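Long-range contact in exported protein (Bacteroides fragilis, PDB 4I17), which is of unknown function but, as a protein built of TPR repeats, probably serves as a helical scaffold for binding other proteins: residues D53-D66 with A78-K90. Numbering follows the deposited sequence. Where two conformers were deposited one is given.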
# COMPACT_ATOMS: atom_id res chain seq x y z
N ASP A 53 17.64 -8.95 -7.73
CA ASP A 53 16.69 -9.27 -6.68
C ASP A 53 16.60 -10.78 -6.54
O ASP A 53 16.57 -11.26 -5.40
CB ASP A 53 15.32 -8.66 -6.99
CG ASP A 53 14.34 -8.90 -5.87
OD1 ASP A 53 14.44 -8.21 -4.83
OD2 ASP A 53 13.52 -9.83 -6.00
N ASN A 54 16.67 -11.53 -7.69
CA ASN A 54 16.57 -13.00 -7.68
C ASN A 54 17.76 -13.64 -6.97
O ASN A 54 17.62 -14.72 -6.41
CB ASN A 54 16.45 -13.58 -9.09
CG ASN A 54 15.20 -13.19 -9.87
OD1 ASN A 54 14.25 -12.61 -9.36
ND2 ASN A 54 15.21 -13.46 -11.15
N ILE A 55 18.92 -12.98 -6.96
CA ILE A 55 20.09 -13.56 -6.31
C ILE A 55 20.37 -12.88 -4.96
O ILE A 55 21.42 -13.09 -4.34
CB ILE A 55 21.32 -13.58 -7.23
CG1 ILE A 55 21.77 -12.13 -7.59
CG2 ILE A 55 21.04 -14.45 -8.49
CD1 ILE A 55 23.00 -12.04 -8.51
N LYS A 56 19.38 -12.13 -4.46
CA LYS A 56 19.37 -11.49 -3.15
C LYS A 56 20.34 -10.31 -3.00
O LYS A 56 20.73 -9.99 -1.88
CB LYS A 56 19.59 -12.52 -2.02
CG LYS A 56 18.54 -13.63 -2.06
CD LYS A 56 18.71 -14.63 -0.94
CE LYS A 56 17.74 -15.77 -1.09
NZ LYS A 56 16.36 -15.37 -0.73
N LYS A 57 20.69 -9.65 -4.10
CA LYS A 57 21.51 -8.43 -4.07
C LYS A 57 20.49 -7.29 -4.10
O LYS A 57 20.29 -6.64 -5.14
CB LYS A 57 22.52 -8.41 -5.23
CG LYS A 57 23.49 -9.61 -5.24
CD LYS A 57 24.58 -9.42 -6.31
CE LYS A 57 25.57 -10.57 -6.40
NZ LYS A 57 26.34 -10.76 -5.15
N TYR A 58 19.76 -7.12 -3.00
CA TYR A 58 18.65 -6.16 -2.96
C TYR A 58 19.03 -4.73 -3.16
O TYR A 58 18.28 -4.04 -3.86
CB TYR A 58 17.82 -6.30 -1.69
CG TYR A 58 17.42 -7.72 -1.38
CD1 TYR A 58 16.68 -8.47 -2.30
CD2 TYR A 58 17.74 -8.31 -0.16
CE1 TYR A 58 16.34 -9.79 -2.04
CE2 TYR A 58 17.40 -9.64 0.10
CZ TYR A 58 16.67 -10.35 -0.82
OH TYR A 58 16.29 -11.63 -0.53
N LYS A 59 20.16 -4.25 -2.59
CA LYS A 59 20.49 -2.83 -2.77
C LYS A 59 20.84 -2.56 -4.22
O LYS A 59 20.48 -1.49 -4.76
CB LYS A 59 21.63 -2.39 -1.81
CG LYS A 59 22.02 -0.91 -1.91
CD LYS A 59 20.90 0.06 -1.48
CE LYS A 59 21.25 1.52 -1.69
NZ LYS A 59 21.21 1.91 -3.13
N GLU A 60 21.55 -3.52 -4.85
CA GLU A 60 21.95 -3.44 -6.24
C GLU A 60 20.68 -3.41 -7.11
O GLU A 60 20.58 -2.60 -8.04
CB GLU A 60 22.88 -4.62 -6.58
CG GLU A 60 24.13 -4.65 -5.69
CD GLU A 60 24.15 -5.44 -4.38
OE1 GLU A 60 23.16 -5.43 -3.60
OE2 GLU A 60 25.22 -6.03 -4.11
N ALA A 61 19.67 -4.27 -6.77
CA ALA A 61 18.41 -4.32 -7.52
C ALA A 61 17.76 -2.91 -7.56
O ALA A 61 17.44 -2.39 -8.65
CB ALA A 61 17.46 -5.33 -6.87
N ALA A 62 17.66 -2.27 -6.39
CA ALA A 62 17.07 -0.95 -6.26
C ALA A 62 17.84 0.07 -7.14
O ALA A 62 17.21 0.84 -7.85
CB ALA A 62 17.07 -0.51 -4.79
N ASP A 63 19.18 -0.03 -7.19
CA ASP A 63 20.01 0.85 -8.03
C ASP A 63 19.69 0.67 -9.53
O ASP A 63 19.59 1.65 -10.25
CB ASP A 63 21.52 0.62 -7.77
CG ASP A 63 22.00 1.16 -6.42
OD1 ASP A 63 21.39 2.11 -5.90
OD2 ASP A 63 22.99 0.61 -5.87
N TYR A 64 19.57 -0.57 -10.00
CA TYR A 64 19.25 -0.82 -11.40
C TYR A 64 17.82 -0.42 -11.73
O TYR A 64 17.61 0.20 -12.78
CB TYR A 64 19.55 -2.27 -11.81
CG TYR A 64 21.04 -2.47 -11.85
CD1 TYR A 64 21.82 -1.83 -12.81
CD2 TYR A 64 21.70 -3.18 -10.85
CE1 TYR A 64 23.22 -1.91 -12.78
CE2 TYR A 64 23.09 -3.28 -10.81
CZ TYR A 64 23.84 -2.64 -11.78
OH TYR A 64 25.21 -2.74 -11.71
N PHE A 65 16.84 -0.71 -10.86
CA PHE A 65 15.47 -0.24 -11.18
C PHE A 65 15.44 1.30 -11.25
O PHE A 65 14.70 1.85 -12.05
CB PHE A 65 14.47 -0.77 -10.16
CG PHE A 65 14.26 -2.27 -10.24
CD1 PHE A 65 13.80 -2.86 -11.42
CD2 PHE A 65 14.48 -3.08 -9.12
CE1 PHE A 65 13.54 -4.23 -11.47
CE2 PHE A 65 14.21 -4.45 -9.18
CZ PHE A 65 13.72 -5.01 -10.35
N ASP A 66 16.29 1.99 -10.45
CA ASP A 66 16.37 3.45 -10.47
C ASP A 66 16.82 3.97 -11.85
O ASP A 66 16.37 5.03 -12.28
CB ASP A 66 17.35 3.94 -9.39
CG ASP A 66 16.73 4.49 -8.12
OD1 ASP A 66 15.65 5.12 -8.20
OD2 ASP A 66 17.38 4.38 -7.05
N ALA A 78 9.19 -0.93 -12.98
CA ALA A 78 10.44 -0.48 -12.35
C ALA A 78 10.17 0.01 -10.91
O ALA A 78 10.95 -0.32 -10.02
CB ALA A 78 11.09 0.63 -13.17
N TYR A 79 9.07 0.75 -10.67
CA TYR A 79 8.73 1.15 -9.29
C TYR A 79 8.36 -0.06 -8.44
O TYR A 79 8.73 -0.09 -7.27
CB TYR A 79 7.56 2.14 -9.25
CG TYR A 79 8.00 3.57 -9.50
CD1 TYR A 79 8.70 4.28 -8.53
CD2 TYR A 79 7.75 4.19 -10.71
CE1 TYR A 79 9.12 5.59 -8.76
CE2 TYR A 79 8.14 5.51 -10.94
CZ TYR A 79 8.83 6.21 -9.96
OH TYR A 79 9.21 7.50 -10.19
N ILE A 80 7.62 -1.04 -9.00
CA ILE A 80 7.21 -2.25 -8.27
C ILE A 80 8.45 -3.04 -7.90
O ILE A 80 8.58 -3.48 -6.76
CB ILE A 80 6.18 -3.09 -9.07
CG1 ILE A 80 4.83 -2.36 -9.15
CG2 ILE A 80 6.02 -4.52 -8.48
CD1 ILE A 80 3.93 -2.87 -10.29
N GLY A 81 9.38 -3.15 -8.86
CA GLY A 81 10.64 -3.83 -8.64
C GLY A 81 11.47 -3.19 -7.54
O GLY A 81 12.01 -3.89 -6.69
N LYS A 82 11.59 -1.87 -7.57
CA LYS A 82 12.34 -1.14 -6.56
C LYS A 82 11.68 -1.32 -5.19
O LYS A 82 12.39 -1.59 -4.22
CB LYS A 82 12.43 0.35 -6.92
CG LYS A 82 13.41 1.09 -6.04
CD LYS A 82 13.56 2.52 -6.49
CE LYS A 82 14.44 3.27 -5.53
NZ LYS A 82 14.37 4.73 -5.79
N SER A 83 10.33 -1.20 -5.13
CA SER A 83 9.61 -1.39 -3.86
C SER A 83 9.84 -2.80 -3.33
O SER A 83 10.11 -2.96 -2.14
CB SER A 83 8.11 -1.12 -4.05
OG SER A 83 7.43 -2.22 -4.64
N ALA A 84 9.76 -3.83 -4.21
CA ALA A 84 9.95 -5.23 -3.82
C ALA A 84 11.34 -5.45 -3.24
O ALA A 84 11.49 -6.25 -2.30
CB ALA A 84 9.73 -6.17 -5.00
N ALA A 85 12.35 -4.78 -3.79
CA ALA A 85 13.72 -4.89 -3.29
C ALA A 85 13.79 -4.37 -1.85
O ALA A 85 14.40 -5.02 -1.01
CB ALA A 85 14.68 -4.11 -4.20
N TYR A 86 13.09 -3.25 -1.56
CA TYR A 86 13.06 -2.70 -0.19
C TYR A 86 12.25 -3.59 0.76
O TYR A 86 12.66 -3.75 1.91
CB TYR A 86 12.56 -1.26 -0.21
CG TYR A 86 13.67 -0.33 -0.59
CD1 TYR A 86 14.75 -0.12 0.27
CD2 TYR A 86 13.66 0.36 -1.80
CE1 TYR A 86 15.78 0.76 -0.07
CE2 TYR A 86 14.70 1.21 -2.16
CZ TYR A 86 15.75 1.43 -1.28
OH TYR A 86 16.75 2.31 -1.60
N ARG A 87 11.16 -4.22 0.27
CA ARG A 87 10.36 -5.20 1.03
C ARG A 87 11.27 -6.38 1.43
O ARG A 87 11.26 -6.82 2.57
CB ARG A 87 9.18 -5.68 0.14
CG ARG A 87 8.11 -6.52 0.86
CD ARG A 87 6.93 -6.85 -0.05
NE ARG A 87 7.32 -7.67 -1.20
CZ ARG A 87 6.85 -7.51 -2.44
NH1 ARG A 87 5.92 -6.60 -2.69
NH2 ARG A 87 7.29 -8.28 -3.42
N ASP A 88 12.10 -6.85 0.48
CA ASP A 88 13.06 -7.96 0.69
C ASP A 88 14.17 -7.56 1.69
O ASP A 88 14.68 -8.41 2.43
CB ASP A 88 13.65 -8.39 -0.64
CG ASP A 88 12.68 -9.09 -1.59
OD1 ASP A 88 11.72 -9.71 -1.10
OD2 ASP A 88 12.94 -9.07 -2.82
N MSE A 89 14.51 -6.25 1.75
CA MSE A 89 15.45 -5.70 2.75
C MSE A 89 14.75 -5.44 4.09
O MSE A 89 15.39 -4.92 5.02
CB MSE A 89 16.07 -4.39 2.27
CG MSE A 89 17.21 -4.60 1.27
SE MSE A 89 17.87 -2.87 0.63
CE MSE A 89 16.92 -2.63 -1.08
N LYS A 90 13.44 -5.77 4.18
CA LYS A 90 12.57 -5.59 5.36
C LYS A 90 12.56 -4.10 5.76
O LYS A 90 12.68 -3.73 6.94
CB LYS A 90 12.98 -6.53 6.53
CG LYS A 90 13.12 -7.98 6.06
CD LYS A 90 12.92 -8.99 7.16
CE LYS A 90 12.40 -10.31 6.62
NZ LYS A 90 13.39 -11.00 5.74
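Ala85 enters as a knob between Asp53, Tyr58, Ala61 and Ala62, at the middle of an antiparallel helix pair in the TPR array. The axes of helices 58-66 and 78-88 run 8.5 Å apart with 163° between their directions, an approach consistent with the small residues between them: Ala61 CB lies 4.0 Å from Ala85 CB.

An aromatic bump fills a hollow toward each end. One face of the Phe65 ring covers the backbone at Gly81, whose CA sits 3.8 Å from the ring centroid and 16° off its normal, a CH-pi contact made where no side chain intervenes. Tyr46, on the preceding helix 42-54, also meets this ring. At the other end Asp88 CB stands over one face of Tyr58, 3.5 Å from the centroid, while Lys56 O lies over the opposite face. The side chain of Met89, present as selenomethionine, runs alongside that of Tyr58 in the opposite direction and, bent at chi3, brings Met89 CE to 3.4 Å from Tyr58 O; the same CE covers a face of Tyr86, whose ring reaches Ala62 CB.

Polar groups flank this packing. The extended Lys82 chain passes Ala62 and ends in a salt bridge, Lys82 NZ meeting Asp66 OD1 at 2.8 Å on its syn side, 33° out of the carboxylate plane. Beside the Ala85 knob, the nearly coplanar carboxylates of Asp53 and Asp88 meet with Asp53 OD1 2.7 Å from Asp88 OD2, a spacing that suggests one of the acids is protonated.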